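Local atomic coordinates of inulin fructotransferase (Bacillus sp. snu-7, PDB entry 2INV), a protein that breaks down inulin by intramolecular fructosyl transfer, probably releasing a cyclic difructose anhydride, and is built as a right-handed parallel beta-helix. Residues Ala192-Ala203 with Gly215-Gly226; Arg134-Leu145 with Asn170-Val181. All blocks are in the same frame, centred on the assembly; numbering follows the deposited sequence.

Contacts 1 and 2 are both buried pairings of successive parallel strands in the beta-helix, contact 1 lying about 8 Å from the centre of the chain and contact 2 about 14 Å, centre to centre. They meet where 170-181 runs beside 192-203, for instance through a probable hydrogen bond of 2.7 Å between Arg196 O and Ile175 N. Contact 2 fills the interior with aromatic rings, whereas contact 1 packs aliphatic chains and a selenomethionine there and adds paired asparagines at a turn. Both also reach outward to a second subunit, and at one end both supply the same sugar pocket: Arg134 from contact 2, Asp193 and Gln216 from contact 1.

Contact 1: Ala192-Ala203 with Gly215-Gly226; sequences ADALRVNDNMIA and GQATIVSGNHMG. With FRU (beta-D-fructofuranose), chain E.
The amides of Asn200 and Asn223 lie side by side and nearly coplanar, 7° apart, and meet through N-H and C=O rather than by stacking. Asn200 ND2 donates to Asn223 OD1 at 2.8 Å. Asn200 N reaches the same oxygen, Asn223 OD1, also at 2.8 Å, so one residue grips it twice. At the other end of this amide, Asn223 ND2 holds Val197 O almost in its own plane at 2.8 Å, arriving above the carbonyl plane while Ser221 N comes within it. With Asn223 CG beside its backbone N (chi1 -54°), the amide lies across the turn between these partners. A leucine here would probably leave both N-H donors of Asn200 without this acceptor and Val197 O with one donor fewer, so that the turn is less firmly tied.

The His224 ring meets the selenomethionine Met201 obliquely; a chain bent at chi2 and chi3 curls Met201 CE to 3.6 Å from His224 CG. On the opposite side of the sheet, apolar residues suit the interior: Ile202 CB packs alongside Met225 CG at 4.1 Å, and Val197 lies against Val220.

The carboxylate of Asp193 stands at right angles to the Gln216 amide, and its OD1 touches Gln216 CB. It faces the bound fructose, accepting from the sugar's O4 at Asp193 OD1 (2.7 Å) and from O3 at Asp193 OD2 (2.6 Å), while Arg134 forms a salt bridge to OD2.

Asn247 repeats the asparagine pattern, bonding to Asn223 N and Val220 O, so this is an asparagine ladder, as in other parallel beta-helices: buried turn carbonyls and N-H groups find partners within the stack, while a carboxylate at the strand end, held also by Arg134, accepts from two sugar hydroxyls.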
loop_
_atom_site.group_PDB
_atom_site.type_symbol
_atom_site.label_atom_id
_atom_site.label_comp_id
_atom_site.label_asym_id
_atom_site.label_seq_id
_atom_site.Cartn_x
_atom_site.Cartn_y
_atom_site.Cartn_z
ATOM N N ALA A 192 -5.000 14.329 -14.345
ATOM C CA ALA A 192 -3.993 13.860 -13.398
ATOM C C ALA A 192 -2.973 12.976 -14.105
ATOM O O ALA A 192 -3.309 12.185 -14.984
ATOM C CB ALA A 192 -4.658 13.094 -12.269
ATOM N N ASP A 193 -1.719 13.130 -13.707
ATOM C CA ASP A 193 -0.599 12.405 -14.279
ATOM C C ASP A 193 0.351 12.054 -13.128
ATOM O O ASP A 193 0.861 12.942 -12.448
ATOM C CB ASP A 193 0.044 13.320 -15.332
ATOM C CG ASP A 193 1.257 12.707 -16.002
ATOM O OD1 ASP A 193 1.446 11.469 -15.932
ATOM O OD2 ASP A 193 2.030 13.476 -16.623
ATOM N N ALA A 194 0.553 10.754 -12.906
ATOM C CA ALA A 194 1.413 10.254 -11.832
ATOM C C ALA A 194 0.867 10.696 -10.482
ATOM O O ALA A 194 1.624 10.930 -9.535
ATOM C CB ALA A 194 2.836 10.760 -12.009
ATOM N N LEU A 195 -0.455 10.815 -10.415
ATOM C CA LEU A 195 -1.132 11.225 -9.199
ATOM C C LEU A 195 -1.174 10.100 -8.194
ATOM O O LEU A 195 -1.220 8.918 -8.546
ATOM C CB LEU A 195 -2.575 11.651 -9.483
ATOM C CG LEU A 195 -3.469 11.760 -8.234
ATOM C CD1 LEU A 195 -3.070 12.975 -7.417
ATOM C CD2 LEU A 195 -4.924 11.853 -8.650
ATOM N N ARG A 196 -1.154 10.480 -6.929
ATOM C CA ARG A 196 -1.237 9.492 -5.891
ATOM C C ARG A 196 -2.241 9.886 -4.843
ATOM O O ARG A 196 -2.160 10.958 -4.234
ATOM C CB ARG A 196 0.103 9.266 -5.240
ATOM C CG ARG A 196 0.757 8.004 -5.733
ATOM C CD ARG A 196 2.096 7.905 -5.118
ATOM N NE ARG A 196 2.880 9.077 -5.472
ATOM C CZ ARG A 196 3.918 9.505 -4.766
ATOM N NH1 ARG A 196 4.290 8.857 -3.665
ATOM N NH2 ARG A 196 4.594 10.571 -5.165
ATOM N N VAL A 197 -3.197 8.989 -4.668
ATOM C CA VAL A 197 -4.270 9.137 -3.719
ATOM C C VAL A 197 -4.162 7.849 -2.915
ATOM O O VAL A 197 -4.605 6.797 -3.358
ATOM C CB VAL A 197 -5.604 9.219 -4.480
ATOM C CG1 VAL A 197 -6.767 9.266 -3.520
ATOM C CG2 VAL A 197 -5.610 10.446 -5.384
ATOM N N ASN A 198 -3.549 7.934 -1.739
ATOM C CA ASN A 198 -3.340 6.755 -0.899
ATOM C C ASN A 198 -3.419 7.049 0.598
ATOM O O ASN A 198 -3.093 8.151 1.040
ATOM C CB ASN A 198 -1.963 6.154 -1.196
ATOM C CG ASN A 198 -0.837 7.008 -0.652
ATOM O OD1 ASN A 198 -0.643 8.147 -1.090
ATOM N ND2 ASN A 198 -0.094 6.469 0.317
ATOM N N ASP A 199 -3.847 6.046 1.363
ATOM C CA ASP A 199 -3.945 6.149 2.816
ATOM C C ASP A 199 -4.900 7.260 3.287
ATOM O O ASP A 199 -4.580 7.998 4.218
ATOM C CB ASP A 199 -2.550 6.395 3.399
ATOM C CG ASP A 199 -2.401 5.871 4.812
ATOM O OD1 ASP A 199 -3.206 5.009 5.218
ATOM O OD2 ASP A 199 -1.471 6.316 5.517
ATOM N N ASN A 200 -6.067 7.377 2.653
ATOM C CA ASN A 200 -7.045 8.397 3.041
ATOM C C ASN A 200 -8.365 7.814 3.521
ATOM O O ASN A 200 -8.672 6.648 3.265
ATOM C CB ASN A 200 -7.352 9.363 1.882
ATOM C CG ASN A 200 -6.113 9.937 1.247
ATOM O OD1 ASN A 200 -5.583 11.007 1.834
ATOM N ND2 ASN A 200 -5.637 9.429 0.227
HETATM N N MSE A 201 -9.138 8.657 4.203
HETATM C CA MSE A 201 -10.460 8.301 4.708
HETATM C C MSE A 201 -11.452 9.285 4.112
HETATM O O MSE A 201 -11.558 10.430 4.571
HETATM C CB MSE A 201 -10.489 8.384 6.231
HETATM C CG MSE A 201 -11.874 8.262 6.854
HETATM SE SE MSE A 201 -12.761 6.622 6.427
HETATM C CE MSE A 201 -11.875 5.475 7.690
ATOM N N ILE A 202 -12.155 8.829 3.079
ATOM C CA ILE A 202 -13.122 9.649 2.365
ATOM C C ILE A 202 -14.493 8.999 2.491
ATOM O O ILE A 202 -14.820 8.083 1.726
ATOM C CB ILE A 202 -12.766 9.706 0.878
ATOM C CG1 ILE A 202 -11.251 9.819 0.725
ATOM C CG2 ILE A 202 -13.472 10.873 0.213
ATOM C CD1 ILE A 202 -10.764 9.695 -0.686
ATOM N N ALA A 203 -15.307 9.459 3.432
ATOM C CA ALA A 203 -16.614 8.846 3.585
ATOM C C ALA A 203 -17.713 9.797 4.003
ATOM O O ALA A 203 -17.456 10.893 4.526
ATOM C CB ALA A 203 -16.529 7.697 4.565
ATOM N N GLY A 215 -6.329 10.820 -17.787
ATOM C CA GLY A 215 -5.257 10.570 -16.847
ATOM C C GLY A 215 -4.195 9.591 -17.300
ATOM O O GLY A 215 -4.377 8.830 -18.249
ATOM N N GLN A 216 -3.074 9.621 -16.590
ATOM C CA GLN A 216 -1.945 8.743 -16.859
ATOM C C GLN A 216 -1.273 8.257 -15.580
ATOM O O GLN A 216 -1.149 9.003 -14.609
ATOM C CB GLN A 216 -0.901 9.450 -17.719
ATOM C CG GLN A 216 -1.421 9.980 -19.041
ATOM C CD GLN A 216 -1.551 8.895 -20.078
ATOM O OE1 GLN A 216 -2.318 9.019 -21.038
ATOM N NE2 GLN A 216 -0.810 7.809 -19.885
ATOM N N ALA A 217 -0.829 7.002 -15.619
ATOM C CA ALA A 217 -0.150 6.328 -14.517
ATOM C C ALA A 217 -0.454 6.897 -13.140
ATOM O O ALA A 217 0.429 7.402 -12.446
ATOM C CB ALA A 217 1.343 6.336 -14.756
ATOM N N THR A 218 -1.712 6.777 -12.741
ATOM C CA THR A 218 -2.165 7.260 -11.454
ATOM C C THR A 218 -2.334 6.062 -10.530
ATOM O O THR A 218 -2.575 4.947 -10.988
ATOM C CB THR A 218 -3.502 8.007 -11.610
ATOM O OG1 THR A 218 -3.295 9.186 -12.401
ATOM C CG2 THR A 218 -4.059 8.399 -10.255
ATOM N N ILE A 219 -2.192 6.294 -9.230
ATOM C CA ILE A 219 -2.340 5.233 -8.245
ATOM C C ILE A 219 -3.331 5.641 -7.177
ATOM O O ILE A 219 -3.235 6.731 -6.611
ATOM C CB ILE A 219 -1.008 4.903 -7.532
ATOM C CG1 ILE A 219 0.014 4.339 -8.524
ATOM C CG2 ILE A 219 -1.266 3.907 -6.411
ATOM C CD1 ILE A 219 1.372 4.099 -7.911
ATOM N N VAL A 220 -4.284 4.757 -6.916
ATOM C CA VAL A 220 -5.293 4.989 -5.898
ATOM C C VAL A 220 -5.314 3.711 -5.075
ATOM O O VAL A 220 -5.909 2.713 -5.480
ATOM C CB VAL A 220 -6.686 5.235 -6.523
ATOM C CG1 VAL A 220 -7.711 5.504 -5.428
ATOM C CG2 VAL A 220 -6.636 6.415 -7.482
ATOM N N SER A 221 -4.642 3.744 -3.928
ATOM C CA SER A 221 -4.558 2.574 -3.067
ATOM C C SER A 221 -4.603 2.890 -1.577
ATOM O O SER A 221 -4.437 4.042 -1.171
ATOM C CB SER A 221 -3.274 1.804 -3.374
ATOM O OG SER A 221 -2.145 2.533 -2.965
ATOM N N GLY A 222 -4.800 1.844 -0.777
ATOM C CA GLY A 222 -4.848 1.986 0.670
ATOM C C GLY A 222 -5.880 2.948 1.236
ATOM O O GLY A 222 -5.745 3.401 2.376
ATOM N N ASN A 223 -6.925 3.243 0.465
ATOM C CA ASN A 223 -7.962 4.168 0.915
ATOM C C ASN A 223 -9.247 3.511 1.426
ATOM O O ASN A 223 -9.586 2.390 1.040
ATOM C CB ASN A 223 -8.342 5.137 -0.210
ATOM C CG ASN A 223 -7.146 5.866 -0.793
ATOM O OD1 ASN A 223 -6.647 6.859 -0.066
ATOM N ND2 ASN A 223 -6.672 5.537 -1.883
ATOM N N HIS A 224 -9.949 4.243 2.295
ATOM C CA HIS A 224 -11.228 3.841 2.900
ATOM C C HIS A 224 -12.298 4.742 2.262
ATOM O O HIS A 224 -12.282 5.949 2.504
ATOM C CB HIS A 224 -11.228 4.146 4.404
ATOM C CG HIS A 224 -10.689 3.051 5.280
ATOM N ND1 HIS A 224 -11.317 1.833 5.430
ATOM C CD2 HIS A 224 -9.628 3.025 6.126
ATOM C CE1 HIS A 224 -10.672 1.108 6.330
ATOM N NE2 HIS A 224 -9.645 1.809 6.768
HETATM N N MSE A 225 -13.221 4.208 1.462
HETATM C CA MSE A 225 -14.239 5.090 0.845
HETATM C C MSE A 225 -15.704 4.654 0.946
HETATM O O MSE A 225 -16.045 3.473 0.804
HETATM C CB MSE A 225 -13.960 5.317 -0.646
HETATM C CG MSE A 225 -12.633 6.001 -0.941
HETATM SE SE MSE A 225 -12.461 6.304 -2.835
HETATM C CE MSE A 225 -10.633 5.797 -3.057
ATOM N N GLY A 226 -16.560 5.652 1.142
ATOM C CA GLY A 226 -17.997 5.460 1.228
ATOM C C GLY A 226 -18.629 6.727 0.673
ATOM O O GLY A 226 -18.432 7.814 1.220
HETATM C C1 FRU E . 6.494 11.860 -20.387
HETATM C C2 FRU E . 4.957 11.463 -20.406
HETATM C C3 FRU E . 4.246 11.620 -19.031
HETATM C C4 FRU E . 3.207 10.477 -18.976
HETATM C C5 FRU E . 3.856 9.435 -19.841
HETATM C C6 FRU E . 3.059 9.021 -20.982
HETATM O O1 FRU E . 6.947 11.411 -19.460
HETATM O O2 FRU E . 4.399 12.112 -21.531
HETATM O O3 FRU E . 3.805 12.742 -18.307
HETATM O O4 FRU E . 2.906 10.072 -17.654
HETATM O O5 FRU E . 5.014 10.053 -20.503
HETATM O O6 FRU E . 2.927 8.019 -21.696
HETATM O O HOH W 1 -3.563 2.762 3.898
#

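Contact 2: Arg134-Leu145 with Asn170-Val181; sequences RLSGIVFRDFCL and NDSFHITGMGFV. With 2PO (phosphonate), chain G.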
loop_
_atom_site.group_PDB
_atom_site.type_symbol
_atom_site.label_atom_id
_atom_site.label_comp_id
_atom_site.label_asym_id
_atom_site.label_seq_id
_atom_site.Cartn_x
_atom_site.Cartn_y
_atom_site.Cartn_z
ATOM N N ARG A 134 2.949 22.697 -16.084
ATOM C CA ARG A 134 1.744 22.261 -15.419
ATOM C C ARG A 134 2.175 22.260 -13.988
ATOM O O ARG A 134 3.359 22.107 -13.678
ATOM C CB ARG A 134 1.360 20.838 -15.755
ATOM C CG ARG A 134 1.038 20.549 -17.181
ATOM C CD ARG A 134 0.870 19.046 -17.288
ATOM N NE ARG A 134 2.157 18.357 -17.227
ATOM C CZ ARG A 134 2.296 17.040 -17.192
ATOM N NH1 ARG A 134 1.232 16.261 -17.200
ATOM N NH2 ARG A 134 3.502 16.508 -17.175
ATOM N N LEU A 135 1.198 22.406 -13.111
ATOM C CA LEU A 135 1.461 22.403 -11.694
ATOM C C LEU A 135 1.997 21.044 -11.315
ATOM O O LEU A 135 1.482 20.011 -11.755
ATOM C CB LEU A 135 0.183 22.706 -10.935
ATOM C CG LEU A 135 -0.031 24.206 -11.043
ATOM C CD1 LEU A 135 -1.451 24.563 -10.675
ATOM C CD2 LEU A 135 0.982 24.896 -10.144
ATOM N N SER A 136 3.027 21.049 -10.483
ATOM C CA SER A 136 3.643 19.812 -10.080
ATOM C C SER A 136 4.003 19.756 -8.610
ATOM O O SER A 136 4.196 20.772 -7.958
ATOM C CB SER A 136 4.890 19.576 -10.937
ATOM O OG SER A 136 5.389 18.261 -10.763
ATOM N N GLY A 137 4.094 18.530 -8.114
ATOM C CA GLY A 137 4.460 18.268 -6.734
ATOM C C GLY A 137 3.604 18.794 -5.597
ATOM O O GLY A 137 4.083 18.893 -4.467
ATOM N N ILE A 138 2.347 19.138 -5.857
ATOM C CA ILE A 138 1.505 19.640 -4.772
ATOM C C ILE A 138 1.047 18.494 -3.879
ATOM O O ILE A 138 0.603 17.448 -4.359
ATOM C CB ILE A 138 0.297 20.425 -5.301
ATOM C CG1 ILE A 138 0.805 21.661 -6.060
ATOM C CG2 ILE A 138 -0.591 20.854 -4.141
ATOM C CD1 ILE A 138 -0.274 22.508 -6.666
ATOM N N VAL A 139 1.169 18.714 -2.573
ATOM C CA VAL A 139 0.829 17.721 -1.570
ATOM C C VAL A 139 -0.199 18.222 -0.545
ATOM O O VAL A 139 -0.016 19.287 0.053
ATOM C CB VAL A 139 2.114 17.274 -0.827
ATOM C CG1 VAL A 139 1.781 16.189 0.178
ATOM C CG2 VAL A 139 3.143 16.796 -1.831
ATOM N N PHE A 140 -1.266 17.447 -0.347
ATOM C CA PHE A 140 -2.319 17.766 0.619
ATOM C C PHE A 140 -2.303 16.614 1.605
ATOM O O PHE A 140 -2.622 15.487 1.222
ATOM C CB PHE A 140 -3.689 17.787 -0.050
ATOM C CG PHE A 140 -4.001 19.057 -0.782
ATOM C CD1 PHE A 140 -4.478 20.180 -0.112
ATOM C CD2 PHE A 140 -3.846 19.116 -2.159
ATOM C CE1 PHE A 140 -4.799 21.334 -0.812
ATOM C CE2 PHE A 140 -4.163 20.267 -2.865
ATOM C CZ PHE A 140 -4.644 21.381 -2.185
ATOM N N ARG A 141 -1.960 16.862 2.864
ATOM C CA ARG A 141 -1.929 15.737 3.774
ATOM C C ARG A 141 -2.227 15.960 5.242
ATOM O O ARG A 141 -2.048 17.038 5.804
ATOM C CB ARG A 141 -0.579 15.038 3.663
ATOM C CG ARG A 141 0.551 15.831 4.262
ATOM C CD ARG A 141 1.884 15.185 3.982
ATOM N NE ARG A 141 1.983 13.867 4.597
ATOM C CZ ARG A 141 3.036 13.067 4.460
ATOM N NH1 ARG A 141 4.075 13.457 3.729
ATOM N NH2 ARG A 141 3.054 11.882 5.055
ATOM N N ASP A 142 -2.680 14.871 5.840
ATOM C CA ASP A 142 -2.999 14.781 7.246
ATOM C C ASP A 142 -3.872 15.855 7.881
ATOM O O ASP A 142 -3.583 16.320 8.978
ATOM C CB ASP A 142 -1.695 14.626 8.026
ATOM C CG ASP A 142 -0.825 13.504 7.473
ATOM O OD1 ASP A 142 -1.326 12.368 7.321
ATOM O OD2 ASP A 142 0.362 13.753 7.182
ATOM N N PHE A 143 -4.938 16.260 7.198
ATOM C CA PHE A 143 -5.870 17.213 7.792
ATOM C C PHE A 143 -7.310 16.851 7.432
ATOM O O PHE A 143 -7.548 15.931 6.652
ATOM C CB PHE A 143 -5.500 18.686 7.485
ATOM C CG PHE A 143 -5.775 19.141 6.087
ATOM C CD1 PHE A 143 -7.020 19.671 5.746
ATOM C CD2 PHE A 143 -4.760 19.138 5.133
ATOM C CE1 PHE A 143 -7.243 20.205 4.464
ATOM C CE2 PHE A 143 -4.976 19.663 3.864
ATOM C CZ PHE A 143 -6.215 20.196 3.535
ATOM N N CYS A 144 -8.267 17.558 8.022
ATOM C CA CYS A 144 -9.681 17.250 7.839
ATOM C C CYS A 144 -10.585 18.287 7.174
ATOM O O CYS A 144 -10.607 19.448 7.574
ATOM C CB CYS A 144 -10.252 16.881 9.211
ATOM S SG CYS A 144 -12.006 16.460 9.256
ATOM N N LEU A 145 -11.333 17.842 6.161
ATOM C CA LEU A 145 -12.278 18.689 5.434
ATOM C C LEU A 145 -13.688 18.194 5.726
ATOM O O LEU A 145 -14.077 17.093 5.316
ATOM C CB LEU A 145 -11.992 18.656 3.929
ATOM C CG LEU A 145 -10.802 19.507 3.472
ATOM C CD1 LEU A 145 -10.519 19.249 2.002
ATOM C CD2 LEU A 145 -11.112 20.980 3.712
ATOM N N ASN A 170 -2.118 18.433 -13.969
ATOM C CA ASN A 170 -1.145 18.397 -12.894
ATOM C C ASN A 170 -0.189 17.223 -13.006
ATOM O O ASN A 170 -0.501 16.199 -13.609
ATOM C CB ASN A 170 -1.904 18.278 -11.585
ATOM C CG ASN A 170 -2.941 17.164 -11.630
ATOM O OD1 ASN A 170 -2.706 16.057 -11.144
ATOM N ND2 ASN A 170 -4.088 17.448 -12.241
ATOM N N ASP A 171 0.994 17.379 -12.428
ATOM C CA ASP A 171 1.945 16.295 -12.440
ATOM C C ASP A 171 2.505 16.008 -11.063
ATOM O O ASP A 171 2.876 16.905 -10.314
ATOM C CB ASP A 171 3.093 16.553 -13.409
ATOM C CG ASP A 171 3.957 15.325 -13.597
ATOM O OD1 ASP A 171 3.401 14.202 -13.547
ATOM O OD2 ASP A 171 5.186 15.463 -13.795
ATOM N N SER A 172 2.532 14.721 -10.750
ATOM C CA SER A 172 3.047 14.193 -9.500
ATOM C C SER A 172 2.367 14.732 -8.245
ATOM O O SER A 172 3.039 15.052 -7.264
ATOM C CB SER A 172 4.548 14.450 -9.415
ATOM O OG SER A 172 5.168 13.470 -8.604
ATOM N N PHE A 173 1.040 14.826 -8.251
ATOM C CA PHE A 173 0.351 15.310 -7.063
ATOM C C PHE A 173 0.289 14.171 -6.061
ATOM O O PHE A 173 0.339 12.995 -6.447
ATOM C CB PHE A 173 -1.049 15.808 -7.418
ATOM C CG PHE A 173 -1.084 17.260 -7.833
ATOM C CD1 PHE A 173 0.023 17.850 -8.436
ATOM C CD2 PHE A 173 -2.224 18.028 -7.649
ATOM C CE1 PHE A 173 -0.006 19.177 -8.848
ATOM C CE2 PHE A 173 -2.266 19.356 -8.057
ATOM C CZ PHE A 173 -1.155 19.936 -8.661
ATOM N N HIS A 174 0.199 14.521 -4.780
ATOM C CA HIS A 174 0.144 13.535 -3.708
ATOM C C HIS A 174 -0.933 13.933 -2.704
ATOM O O HIS A 174 -0.901 15.037 -2.143
ATOM C CB HIS A 174 1.511 13.465 -3.025
ATOM C CG HIS A 174 1.720 12.246 -2.184
ATOM N ND1 HIS A 174 0.765 11.264 -2.034
ATOM C CD2 HIS A 174 2.802 11.824 -1.486
ATOM C CE1 HIS A 174 1.248 10.292 -1.282
ATOM N NE2 HIS A 174 2.481 10.607 -0.936
ATOM N N ILE A 175 -1.886 13.030 -2.493
ATOM C CA ILE A 175 -2.992 13.259 -1.567
ATOM C C ILE A 175 -3.009 12.116 -0.556
ATOM O O ILE A 175 -3.548 11.049 -0.849
ATOM C CB ILE A 175 -4.347 13.234 -2.306
ATOM C CG1 ILE A 175 -4.368 14.267 -3.437
ATOM C CG2 ILE A 175 -5.483 13.473 -1.318
ATOM C CD1 ILE A 175 -4.232 15.709 -2.969
ATOM N N THR A 176 -2.422 12.315 0.620
ATOM C CA THR A 176 -2.406 11.234 1.599
ATOM C C THR A 176 -2.734 11.605 3.050
ATOM O O THR A 176 -2.612 12.751 3.460
ATOM C CB THR A 176 -1.050 10.493 1.556
ATOM O OG1 THR A 176 -1.081 9.386 2.464
ATOM C CG2 THR A 176 0.085 11.432 1.940
ATOM N N GLY A 177 -3.176 10.599 3.801
ATOM C CA GLY A 177 -3.529 10.750 5.204
ATOM C C GLY A 177 -4.674 11.691 5.511
ATOM O O GLY A 177 -4.850 12.112 6.647
HETATM N N MSE A 178 -5.480 12.002 4.506
HETATM C CA MSE A 178 -6.586 12.935 4.694
HETATM C C MSE A 178 -7.878 12.381 5.270
HETATM O O MSE A 178 -8.083 11.161 5.371
HETATM C CB MSE A 178 -6.905 13.635 3.375
HETATM C CG MSE A 178 -5.702 14.312 2.717
HETATM SE SE MSE A 178 -5.521 16.167 3.183
HETATM C CE MSE A 178 -7.377 16.674 2.990
ATOM N N GLY A 179 -8.746 13.315 5.648
ATOM C CA GLY A 179 -10.039 12.980 6.203
ATOM C C GLY A 179 -11.051 13.882 5.529
ATOM O O GLY A 179 -10.986 15.108 5.661
ATOM N N PHE A 180 -11.964 13.283 4.773
ATOM C CA PHE A 180 -13.001 14.035 4.076
ATOM C C PHE A 180 -14.324 13.564 4.646
ATOM O O PHE A 180 -14.575 12.358 4.714
ATOM C CB PHE A 180 -12.984 13.728 2.577
ATOM C CG PHE A 180 -11.754 14.206 1.863
ATOM C CD1 PHE A 180 -11.711 15.471 1.271
ATOM C CD2 PHE A 180 -10.657 13.369 1.729
ATOM C CE1 PHE A 180 -10.597 15.882 0.554
ATOM C CE2 PHE A 180 -9.537 13.774 1.012
ATOM C CZ PHE A 180 -9.505 15.028 0.421
ATOM N N VAL A 181 -15.183 14.497 5.036
ATOM C CA VAL A 181 -16.469 14.103 5.577
ATOM C C VAL A 181 -17.578 15.118 5.316
ATOM O O VAL A 181 -17.370 16.331 5.414
ATOM C CB VAL A 181 -16.344 13.804 7.088
ATOM C CG1 VAL A 181 -15.917 15.050 7.845
ATOM C CG2 VAL A 181 -17.661 13.277 7.624
HETATM P P 2PO G . 4.741 12.840 8.328
HETATM O O1P 2PO G . 5.251 13.924 7.302
HETATM O O2P 2PO G . 3.468 13.450 9.056
HETATM O O3P 2PO G . 5.768 12.232 9.224
HETATM O O HOH W 2 -1.513 15.990 -16.916
HETATM O O HOH W 3 6.308 17.953 -13.793
#
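Ile138 and Phe173 lead the apolar packing: Ile138 CB sits 3.7 Å from the centroid of the Phe173 ring, over one face, while Asn170 CB of the ring's own segment covers the other. Further along, the selenomethionine Met178 lies on a face of Phe143 as a Met-aromatic contact, its SE 3.9 Å from the ring centroid. The folded chain of Met178 also lays its CE over the centre of that ring. Phe140 CD2 meets Ile175 CD1 at 3.5 Å, and Leu145 CD1 approaches Phe180 CE1 obliquely at 3.7 Å; such bulky residues suit the interior of the coil.

Charged groups sit at the outer side and the end. The Arg134 guanidinium stacks on the Asp171 carboxylate, planes 11° apart, but Arg134 NH2 to Asp171 OD2 is a long 3.9 Å with no N-H aimed at the oxygen; the stronger partner of Arg134 is Asp193. Arg141 has phosphonate O1P over one guanidinium face and Thr176 CG2 over the opposite one. Arg141 NE makes a salt bridge of 3.1 Å to Asp142 OD2, and Arg141 of the third subunit packs against this Arg141.

Backbone hydrogen bonds join the strands in parallel register, such as Leu145 N to Gly179 O at 2.8 Å. Between them the chain turns at Gly177, where the backbone takes a left-handed conformation easiest for glycine and a CB would collide with Asp142 OD1.

Parallel strands in register, with residues of like character stacked inside, are the mark of successive coils in a right-handed parallel beta-helix, here of the pectate-lyase-like type.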